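Local coordinates for 2-hydroxyisobutanoyl-CoA mutase large subunit (Aquincola tertiaricarbonis, PDB 4R3U), which works with its cobalamin-binding small subunit to interconvert 2-hydroxyisobutanoyl-CoA and (3S)-3-hydroxybutanoyl-CoA, at residues R246-N251 with R337-C342; A269-N274 with F298-Q303. All blocks are in the same frame, centred on the assembly; numbering follows the deposited sequence.

Contact 1. Residues R246-N251 with R337-C342; sequences RYNPIN and RLRFHC. With 3KK (S-{(3R,5R,9R)-1-[(2R,3S,4R,5R)-5-(6-amino-9H-purin-9-yl)-4-hydroxy-3-(phosphonooxy)tetrahydrofuran-2-yl]-3,5,9-trihydroxy-8,8-dimethyl-3,5-dioxido-10,14-dioxo-2,4,6-trioxa-11,15-diaza-3lambda~5~,5lambda~5~-diphosphaheptadecan-17-yl} 2-hydroxy-2-methylpropanethioate), chain F.
With chi1 at -57°, Asn-248 carries its amide beside its own backbone N, and the bend of Arg-339 at chi3 (-52°) brings the end of its guanidinium round to meet that amide. Both terminal nitrogens grip one oxygen: Arg-339 NH2 lies 2.7 Å and NH1 3.0 Å from Asn-248 OD1. They come from the same face of the carbonyl plane, and the amide and guanidinium planes are 48° apart. Arg-295 NH2 is a further donor to this buried oxygen. The amide nitrogen turns instead to water 1 (Asn-248 ND2 to water, 2.8 Å); the water lies 2.7 Å from the diphosphate oxygen O1A of 3KK, which it probably also bonds. The two segments belong to strands 247-248 and 340-344 of the family's TIM barrel, whose parallel strands enclose the CoA chain. Methyl CDP of 3KK lies over one face of the Arg-339 guanidinium, toward one side of the group and 3.5 Å from Arg-339 NH1. Farther along the pantetheine, carbonyl oxygen O5P stands over the centre of the His-341 ring, 3.2 Å from His-341 NE2, while ND1 bonds Ser-375 OG. At the nucleotide end Arg-246 brings NE and NH2 to the same 3'-phosphate oxygen, O7A, each at 2.8 Å.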
loop_
_atom_site.group_PDB
_atom_site.type_symbol
_atom_site.label_atom_id
_atom_site.label_comp_id
_atom_site.label_asym_id
_atom_site.label_seq_id
_atom_site.Cartn_x
_atom_site.Cartn_y
_atom_site.Cartn_z
ATOM N N ARG A 246 -18.280 15.885 -25.365
ATOM C CA ARG A 246 -17.577 15.521 -24.130
ATOM C C ARG A 246 -17.688 14.029 -23.743
ATOM O O ARG A 246 -17.156 13.610 -22.705
ATOM C CB ARG A 246 -18.010 16.435 -22.979
ATOM C CG ARG A 246 -17.339 17.773 -23.021
ATOM C CD ARG A 246 -17.632 18.588 -21.791
ATOM N NE ARG A 246 -16.798 18.175 -20.672
ATOM C CZ ARG A 246 -17.261 17.918 -19.455
ATOM N NH1 ARG A 246 -18.555 18.059 -19.187
ATOM N NH2 ARG A 246 -16.436 17.514 -18.494
ATOM N N TYR A 247 -18.359 13.227 -24.595
ATOM C CA TYR A 247 -18.577 11.793 -24.379
ATOM C C TYR A 247 -17.478 10.882 -24.963
ATOM O O TYR A 247 -16.976 11.136 -26.065
ATOM C CB TYR A 247 -19.963 11.366 -24.895
ATOM C CG TYR A 247 -20.518 10.161 -24.181
ATOM C CD1 TYR A 247 -21.248 10.298 -23.007
ATOM C CD2 TYR A 247 -20.310 8.874 -24.675
ATOM C CE1 TYR A 247 -21.771 9.190 -22.347
ATOM C CE2 TYR A 247 -20.819 7.755 -24.016
ATOM C CZ TYR A 247 -21.547 7.918 -22.850
ATOM O OH TYR A 247 -22.051 6.817 -22.201
ATOM N N ASN A 248 -17.143 9.810 -24.213
ATOM C CA ASN A 248 -16.171 8.784 -24.582
ATOM C C ASN A 248 -16.946 7.561 -25.095
ATOM O O ASN A 248 -17.534 6.844 -24.288
ATOM C CB ASN A 248 -15.286 8.446 -23.388
ATOM C CG ASN A 248 -14.578 9.649 -22.839
ATOM O OD1 ASN A 248 -13.742 10.238 -23.507
ATOM N ND2 ASN A 248 -14.921 10.061 -21.625
ATOM N N PRO A 249 -17.046 7.364 -26.442
ATOM C CA PRO A 249 -17.884 6.266 -26.963
ATOM C C PRO A 249 -17.394 4.832 -26.715
ATOM O O PRO A 249 -18.143 3.898 -26.988
ATOM C CB PRO A 249 -17.969 6.573 -28.471
ATOM C CG PRO A 249 -16.728 7.300 -28.764
ATOM C CD PRO A 249 -16.444 8.146 -27.551
ATOM N N ILE A 250 -16.158 4.652 -26.266
ATOM C CA ILE A 250 -15.556 3.335 -26.068
ATOM C C ILE A 250 -14.403 3.445 -25.091
ATOM O O ILE A 250 -13.786 4.491 -24.940
ATOM C CB ILE A 250 -15.051 2.794 -27.449
ATOM C CG1 ILE A 250 -14.643 1.298 -27.386
ATOM C CG2 ILE A 250 -13.919 3.701 -28.061
ATOM C CD1 ILE A 250 -14.333 0.627 -28.753
ATOM N N ASN A 251 -14.104 2.335 -24.472
ATOM C CA ASN A 251 -12.970 2.043 -23.650
ATOM C C ASN A 251 -12.492 0.752 -24.268
ATOM O O ASN A 251 -13.125 -0.305 -24.051
ATOM C CB ASN A 251 -13.366 1.808 -22.186
ATOM C CG ASN A 251 -13.181 2.999 -21.294
ATOM O OD1 ASN A 251 -12.928 4.135 -21.707
ATOM N ND2 ASN A 251 -13.337 2.767 -20.045
ATOM N N ARG A 337 -2.683 11.214 -27.846
ATOM C CA ARG A 337 -2.649 11.062 -26.392
ATOM C C ARG A 337 -3.640 10.031 -25.836
ATOM O O ARG A 337 -4.857 10.225 -25.904
ATOM C CB ARG A 337 -2.578 12.389 -25.589
ATOM C CG ARG A 337 -3.739 13.356 -25.746
ATOM C CD ARG A 337 -4.719 13.315 -24.585
ATOM N NE ARG A 337 -5.995 13.989 -24.898
ATOM C CZ ARG A 337 -7.026 13.416 -25.531
ATOM N NH1 ARG A 337 -6.942 12.161 -25.953
ATOM N NH2 ARG A 337 -8.144 14.098 -25.748
ATOM N N LEU A 338 -3.093 8.912 -25.313
ATOM C CA LEU A 338 -3.857 7.817 -24.730
ATOM C C LEU A 338 -4.373 8.218 -23.363
ATOM O O LEU A 338 -3.598 8.628 -22.502
ATOM C CB LEU A 338 -2.991 6.527 -24.643
ATOM C CG LEU A 338 -3.669 5.237 -24.168
ATOM C CD1 LEU A 338 -3.148 4.038 -24.923
ATOM C CD2 LEU A 338 -3.473 5.026 -22.663
ATOM N N ARG A 339 -5.681 8.108 -23.184
ATOM C CA ARG A 339 -6.372 8.369 -21.925
ATOM C C ARG A 339 -6.909 7.002 -21.512
ATOM O O ARG A 339 -7.392 6.254 -22.377
ATOM C CB ARG A 339 -7.543 9.383 -22.080
ATOM C CG ARG A 339 -7.151 10.798 -22.536
ATOM C CD ARG A 339 -8.382 11.623 -22.841
ATOM N NE ARG A 339 -9.263 10.903 -23.766
ATOM C CZ ARG A 339 -10.588 10.963 -23.772
ATOM N NH1 ARG A 339 -11.231 11.744 -22.915
ATOM N NH2 ARG A 339 -11.280 10.247 -24.637
ATOM N N PHE A 340 -6.784 6.648 -20.211
ATOM C CA PHE A 340 -7.239 5.343 -19.736
ATOM C C PHE A 340 -7.802 5.308 -18.322
ATOM O O PHE A 340 -7.370 6.065 -17.447
ATOM C CB PHE A 340 -6.162 4.242 -19.940
ATOM C CG PHE A 340 -5.018 4.219 -18.948
ATOM C CD1 PHE A 340 -3.953 5.115 -19.061
ATOM C CD2 PHE A 340 -4.968 3.259 -17.937
ATOM C CE1 PHE A 340 -2.867 5.055 -18.174
ATOM C CE2 PHE A 340 -3.900 3.229 -17.028
ATOM C CZ PHE A 340 -2.853 4.114 -17.160
ATOM N N HIS A 341 -8.807 4.425 -18.131
ATOM C CA HIS A 341 -9.383 4.104 -16.842
ATOM C C HIS A 341 -8.584 2.887 -16.411
ATOM O O HIS A 341 -8.162 2.074 -17.249
ATOM C CB HIS A 341 -10.867 3.722 -16.947
ATOM C CG HIS A 341 -11.439 3.158 -15.664
ATOM N ND1 HIS A 341 -11.680 3.956 -14.556
ATOM C CD2 HIS A 341 -11.750 1.885 -15.343
ATOM C CE1 HIS A 341 -12.124 3.157 -13.618
ATOM N NE2 HIS A 341 -12.205 1.907 -14.044
ATOM N N CYS A 342 -8.374 2.759 -15.109
ATOM C CA CYS A 342 -7.620 1.643 -14.554
ATOM C C CYS A 342 -8.421 1.000 -13.418
ATOM O O CYS A 342 -9.117 1.685 -12.677
ATOM C CB CYS A 342 -6.240 2.117 -14.080
ATOM S SG CYS A 342 -5.109 0.791 -13.601
HETATM C C4 3KK F . -16.803 -6.012 -15.615
HETATM C C3 3KK F . -15.950 -5.002 -14.854
HETATM C C2 3KK F . -14.653 -5.654 -14.382
HETATM O O3 3KK F . -16.696 -4.584 -13.724
HETATM C C1 3KK F . -15.612 -3.767 -15.700
HETATM O O1 3KK F . -15.300 -3.845 -16.890
HETATM S S1P 3KK F . -15.714 -2.259 -14.794
HETATM C C2P 3KK F . -15.317 -0.998 -16.038
HETATM C C3P 3KK F . -15.636 0.376 -15.506
HETATM N N4P 3KK F . -15.211 1.352 -16.499
HETATM C C5P 3KK F . -14.922 2.617 -16.178
HETATM O O5P 3KK F . -14.999 3.083 -15.037
HETATM C C6P 3KK F . -14.480 3.453 -17.383
HETATM C C7P 3KK F . -14.283 4.919 -17.029
HETATM N N8P 3KK F . -13.765 5.656 -18.189
HETATM C C9P 3KK F . -13.694 6.995 -18.185
HETATM O O9P 3KK F . -14.081 7.677 -17.234
HETATM C CAP 3KK F . -13.202 7.659 -19.504
HETATM O OAP 3KK F . -13.675 6.956 -20.673
HETATM C CBP 3KK F . -11.690 8.064 -19.560
HETATM C CDP 3KK F . -11.422 8.908 -20.816
HETATM C CEP 3KK F . -10.777 6.834 -19.618
HETATM C CCP 3KK F . -11.299 8.939 -18.350
HETATM O O6A 3KK F . -12.227 10.035 -18.257
HETATM P P2A 3KK F . -12.443 10.930 -16.970
HETATM O O4A 3KK F . -12.492 10.077 -15.773
HETATM O O5A 3KK F . -13.588 11.831 -17.249
HETATM O O3A 3KK F . -11.039 11.744 -16.938
HETATM P P1A 3KK F . -10.507 12.864 -18.015
HETATM O O1A 3KK F . -11.233 12.802 -19.312
HETATM O O2A 3KK F . -9.037 12.781 -18.032
HETATM O O5B 3KK F . -10.930 14.180 -17.153
HETATM C C5B 3KK F . -12.203 14.850 -17.286
HETATM C C4B 3KK F . -11.991 16.295 -17.776
HETATM O O4B 3KK F . -10.937 16.975 -17.028
HETATM C C3B 3KK F . -11.573 16.322 -19.242
HETATM O O3B 3KK F . -12.200 17.469 -19.866
HETATM P P3B 3KK F . -13.375 17.348 -20.968
HETATM O O8A 3KK F . -12.719 16.581 -22.051
HETATM O O7A 3KK F . -14.452 16.654 -20.233
HETATM O O9A 3KK F . -13.652 18.773 -21.271
HETATM C C2B 3KK F . -10.066 16.499 -19.176
HETATM O O2B 3KK F . -9.547 17.126 -20.355
HETATM C C1B 3KK F . -9.903 17.378 -17.953
HETATM N N9A 3KK F . -8.575 17.200 -17.294
HETATM C C8A 3KK F . -8.073 16.118 -16.702
HETATM N N7A 3KK F . -6.854 16.413 -16.261
HETATM C C5A 3KK F . -6.599 17.693 -16.555
HETATM C C4A 3KK F . -7.681 18.183 -17.195
HETATM N N3A 3KK F . -7.725 19.471 -17.624
HETATM C C2A 3KK F . -6.635 20.340 -17.392
HETATM N N1A 3KK F . -5.519 19.780 -16.709
HETATM C C6A 3KK F . -5.528 18.485 -16.330
HETATM N N6A 3KK F . -4.486 17.947 -15.694
HETATM O O HOH W 1 -13.264 12.222 -20.946
#

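Contact 2. Residues A269-N274 with F298-Q303; sequences AFTLAN and FFFVSQ. With 3HC (3-hydroxybutanoyl-coenzyme A), chain E.
This is apolar helix-on-strand packing on the outer side of the TIM barrel, where residues 269-274 of helix 264-283 lie against strand 298-302. The helix comes between strands 252-253 and 298-302, parallel neighbours in the sheet, and so belongs to a beta-alpha-beta unit; the segment axes run antiparallel at 171° and approach to 10.5 Å. The Thr-271 methyl is central to the packing. Thr-271 has CG2 anti to its backbone N, which aims the methyl at the strand, while OG1 is hydrogen-bonded to Glu-267 O in the preceding helical turn. CG2 meets the Phe-298 ring at its edge, in the ring plane, 3.8 Å from CD2, and it also lies 3.6 Å from Phe-300 CE1. Both phenylalanines hold CG beside the backbone N (chi1 -63° each), the same first torsion in both, which brings the Phe-298 and Phe-300 rings to the helix side. Between them, the Phe-299 ring goes to the other side of the strand, into the barrel, beside His-341 and Tyr-255; there Phe-299 CE2 is 3.4 Å from thioester oxygen O1 of 3HC. An alanine here is likely to take the ring away from the thioester and open a gap beside it. Leu-272 adds a longer apolar contact, its CD2 standing 4.3 Å from Phe-298 CE2.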
loop_
_atom_site.group_PDB
_atom_site.type_symbol
_atom_site.label_atom_id
_atom_site.label_comp_id
_atom_site.label_asym_id
_atom_site.label_seq_id
_atom_site.Cartn_x
_atom_site.Cartn_y
_atom_site.Cartn_z
ATOM N N ALA A 269 -0.705 -5.530 -26.063
ATOM C CA ALA A 269 -0.704 -5.807 -27.504
ATOM C C ALA A 269 -2.051 -6.164 -28.103
ATOM O O ALA A 269 -2.363 -5.670 -29.174
ATOM C CB ALA A 269 0.323 -6.873 -27.835
ATOM N N PHE A 270 -2.865 -7.000 -27.422
ATOM C CA PHE A 270 -4.184 -7.397 -27.949
ATOM C C PHE A 270 -5.194 -6.240 -27.939
ATOM O O PHE A 270 -6.044 -6.178 -28.828
ATOM C CB PHE A 270 -4.723 -8.663 -27.256
ATOM C CG PHE A 270 -3.861 -9.916 -27.322
ATOM C CD1 PHE A 270 -2.741 -9.977 -28.150
ATOM C CD2 PHE A 270 -4.194 -11.044 -26.586
ATOM C CE1 PHE A 270 -1.966 -11.127 -28.217
ATOM C CE2 PHE A 270 -3.439 -12.210 -26.696
ATOM C CZ PHE A 270 -2.321 -12.235 -27.492
ATOM N N THR A 271 -5.039 -5.286 -26.999
ATOM C CA THR A 271 -5.875 -4.094 -26.906
ATOM C C THR A 271 -5.529 -3.167 -28.070
ATOM O O THR A 271 -6.441 -2.630 -28.728
ATOM C CB THR A 271 -5.723 -3.411 -25.537
ATOM O OG1 THR A 271 -5.971 -4.368 -24.520
ATOM C CG2 THR A 271 -6.686 -2.244 -25.354
ATOM N N LEU A 272 -4.223 -3.003 -28.339
ATOM C CA LEU A 272 -3.773 -2.211 -29.475
ATOM C C LEU A 272 -4.198 -2.834 -30.813
ATOM O O LEU A 272 -4.610 -2.096 -31.712
ATOM C CB LEU A 272 -2.276 -1.912 -29.401
ATOM C CG LEU A 272 -1.882 -0.937 -28.278
ATOM C CD1 LEU A 272 -0.408 -0.649 -28.302
ATOM C CD2 LEU A 272 -2.687 0.368 -28.344
ATOM N N ALA A 273 -4.214 -4.192 -30.905
ATOM C CA ALA A 273 -4.687 -4.923 -32.104
ATOM C C ALA A 273 -6.152 -4.571 -32.396
ATOM O O ALA A 273 -6.513 -4.322 -33.548
ATOM C CB ALA A 273 -4.514 -6.426 -31.913
ATOM N N ASN A 274 -6.973 -4.498 -31.333
ATOM C CA ASN A 274 -8.395 -4.132 -31.367
ATOM C C ASN A 274 -8.582 -2.674 -31.786
ATOM O O ASN A 274 -9.445 -2.395 -32.625
ATOM C CB ASN A 274 -9.054 -4.415 -30.017
ATOM C CG ASN A 274 -9.329 -5.891 -29.785
ATOM O OD1 ASN A 274 -9.298 -6.713 -30.713
ATOM N ND2 ASN A 274 -9.689 -6.255 -28.558
ATOM N N PHE A 298 -9.219 4.011 -23.348
ATOM C CA PHE A 298 -8.832 2.636 -23.004
ATOM C C PHE A 298 -9.135 2.279 -21.554
ATOM O O PHE A 298 -9.463 3.148 -20.738
ATOM C CB PHE A 298 -7.330 2.452 -23.290
ATOM C CG PHE A 298 -6.974 2.625 -24.739
ATOM C CD1 PHE A 298 -6.788 3.896 -25.282
ATOM C CD2 PHE A 298 -6.869 1.526 -25.578
ATOM C CE1 PHE A 298 -6.520 4.058 -26.642
ATOM C CE2 PHE A 298 -6.572 1.692 -26.939
ATOM C CZ PHE A 298 -6.411 2.954 -27.458
ATOM N N PHE A 299 -9.032 0.990 -21.247
ATOM C CA PHE A 299 -9.243 0.465 -19.902
ATOM C C PHE A 299 -8.236 -0.651 -19.657
ATOM O O PHE A 299 -8.233 -1.671 -20.350
ATOM C CB PHE A 299 -10.715 0.007 -19.719
ATOM C CG PHE A 299 -11.063 -0.813 -18.490
ATOM C CD1 PHE A 299 -10.481 -0.537 -17.255
ATOM C CD2 PHE A 299 -12.026 -1.806 -18.554
ATOM C CE1 PHE A 299 -10.820 -1.271 -16.125
ATOM C CE2 PHE A 299 -12.384 -2.534 -17.409
ATOM C CZ PHE A 299 -11.797 -2.244 -16.195
ATOM N N PHE A 300 -7.353 -0.439 -18.682
ATOM C CA PHE A 300 -6.310 -1.416 -18.325
ATOM C C PHE A 300 -6.345 -1.817 -16.849
ATOM O O PHE A 300 -6.881 -1.096 -16.018
ATOM C CB PHE A 300 -4.914 -0.885 -18.721
ATOM C CG PHE A 300 -4.776 -0.684 -20.213
ATOM C CD1 PHE A 300 -4.761 -1.779 -21.083
ATOM C CD2 PHE A 300 -4.705 0.599 -20.757
ATOM C CE1 PHE A 300 -4.667 -1.590 -22.464
ATOM C CE2 PHE A 300 -4.596 0.783 -22.133
ATOM C CZ PHE A 300 -4.592 -0.308 -22.982
ATOM N N VAL A 301 -5.768 -2.960 -16.539
ATOM C CA VAL A 301 -5.625 -3.434 -15.165
ATOM C C VAL A 301 -4.317 -2.832 -14.598
ATOM O O VAL A 301 -3.412 -2.453 -15.363
ATOM C CB VAL A 301 -5.578 -5.017 -15.107
ATOM C CG1 VAL A 301 -4.290 -5.571 -15.719
ATOM C CG2 VAL A 301 -5.766 -5.537 -13.697
ATOM N N SER A 302 -4.211 -2.800 -13.271
ATOM C CA SER A 302 -2.982 -2.499 -12.565
ATOM C C SER A 302 -2.743 -3.786 -11.804
ATOM O O SER A 302 -3.417 -4.072 -10.799
ATOM C CB SER A 302 -3.137 -1.329 -11.610
ATOM O OG SER A 302 -1.886 -1.146 -10.970
ATOM N N GLN A 303 -1.877 -4.636 -12.375
ATOM C CA GLN A 303 -1.537 -5.939 -11.822
ATOM C C GLN A 303 -0.495 -5.829 -10.733
ATOM O O GLN A 303 -0.077 -4.703 -10.363
ATOM C CB GLN A 303 -1.143 -6.957 -12.911
ATOM C CG GLN A 303 -2.207 -8.005 -13.200
ATOM C CD GLN A 303 -2.171 -9.241 -12.299
ATOM O OE1 GLN A 303 -1.211 -9.533 -11.553
ATOM N NE2 GLN A 303 -3.227 -10.024 -12.384
HETATM N N1A 3HC E . -5.501 19.758 -16.692
HETATM C C2A 3HC E . -6.638 20.385 -17.406
HETATM N N3A 3HC E . -7.743 19.443 -17.625
HETATM C C4A 3HC E . -7.682 18.162 -17.191
HETATM C C5A 3HC E . -6.598 17.674 -16.551
HETATM C C6A 3HC E . -5.523 18.463 -16.329
HETATM N N6A 3HC E . -4.481 17.925 -15.696
HETATM N N7A 3HC E . -6.856 16.399 -16.249
HETATM C C8A 3HC E . -8.078 16.105 -16.686
HETATM N N9A 3HC E . -8.574 17.179 -17.293
HETATM C C1B 3HC E . -9.904 17.361 -17.949
HETATM C C2B 3HC E . -10.075 16.483 -19.172
HETATM O O2B 3HC E . -9.558 17.110 -20.350
HETATM C C3B 3HC E . -11.584 16.313 -19.231
HETATM O O3B 3HC E . -12.210 17.463 -19.851
HETATM P P3B 3HC E . -13.380 17.348 -20.958
HETATM O O7A 3HC E . -14.458 16.646 -20.233
HETATM O O8A 3HC E . -13.658 18.775 -21.252
HETATM O O9A 3HC E . -12.718 16.591 -22.045
HETATM C C4B 3HC E . -11.994 16.285 -17.763
HETATM O O4B 3HC E . -10.938 16.965 -17.020
HETATM C C5B 3HC E . -12.207 14.841 -17.273
HETATM O O5B 3HC E . -10.934 14.172 -17.135
HETATM P P1A 3HC E . -10.502 12.861 -18.000
HETATM O O1A 3HC E . -11.223 12.801 -19.301
HETATM O O2A 3HC E . -9.031 12.786 -18.014
HETATM O O3A 3HC E . -11.031 11.734 -16.931
HETATM P P2A 3HC E . -12.437 10.919 -16.965
HETATM O O4A 3HC E . -12.486 10.064 -15.770
HETATM O O5A 3HC E . -13.581 11.822 -17.243
HETATM O O6A 3HC E . -12.220 10.028 -18.253
HETATM C CBP 3HC E . -11.691 8.058 -19.562
HETATM C CCP 3HC E . -11.298 8.927 -18.348
HETATM C CDP 3HC E . -11.420 8.906 -20.813
HETATM C CEP 3HC E . -10.779 6.827 -19.623
HETATM C CAP 3HC E . -13.203 7.655 -19.508
HETATM O OAP 3HC E . -13.673 6.950 -20.679
HETATM C C9P 3HC E . -13.700 6.995 -18.190
HETATM O O9P 3HC E . -14.097 7.677 -17.244
HETATM N N8P 3HC E . -13.762 5.653 -18.187
HETATM C C7P 3HC E . -14.282 4.921 -17.026
HETATM C C6P 3HC E . -14.482 3.453 -17.375
HETATM C C5P 3HC E . -14.925 2.623 -16.166
HETATM O O5P 3HC E . -14.998 3.091 -15.027
HETATM N N4P 3HC E . -15.220 1.357 -16.482
HETATM C C3P 3HC E . -15.643 0.384 -15.485
HETATM C C2P 3HC E . -15.315 -0.985 -16.018
HETATM S S1P 3HC E . -15.710 -2.289 -14.814
HETATM C C1 3HC E . -15.234 -3.693 -15.837
HETATM O O1 3HC E . -15.492 -3.783 -17.035
HETATM C C2 3HC E . -14.382 -4.779 -15.157
HETATM C C3 3HC E . -15.218 -5.713 -14.279
HETATM O O3 3HC E . -15.908 -4.946 -13.298
HETATM C C4 3HC E . -16.212 -6.531 -15.119
#

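How the contacts relate
From the N terminus, residues 246-251 come first, followed by 269-274 of the helix, then 298-303 and finally 337-342. Contact 2 closes a short loop with 23 residues between its segments, and this loop lies wholly within the 85-residue span closed by contact 1, so the two nest without crossing. They join where strands 298-302 and 340-344 run side by side: His-341 N lies 3.0 Å from Phe-298 O, and His-341 O lies 3.0 Å from Phe-300 N, both probably hydrogen-bonded. Contact 1 ties strand 247-248 to strand 340-344 across the CoA channel, whereas contact 2 fixes a covering helix to the barrel wall.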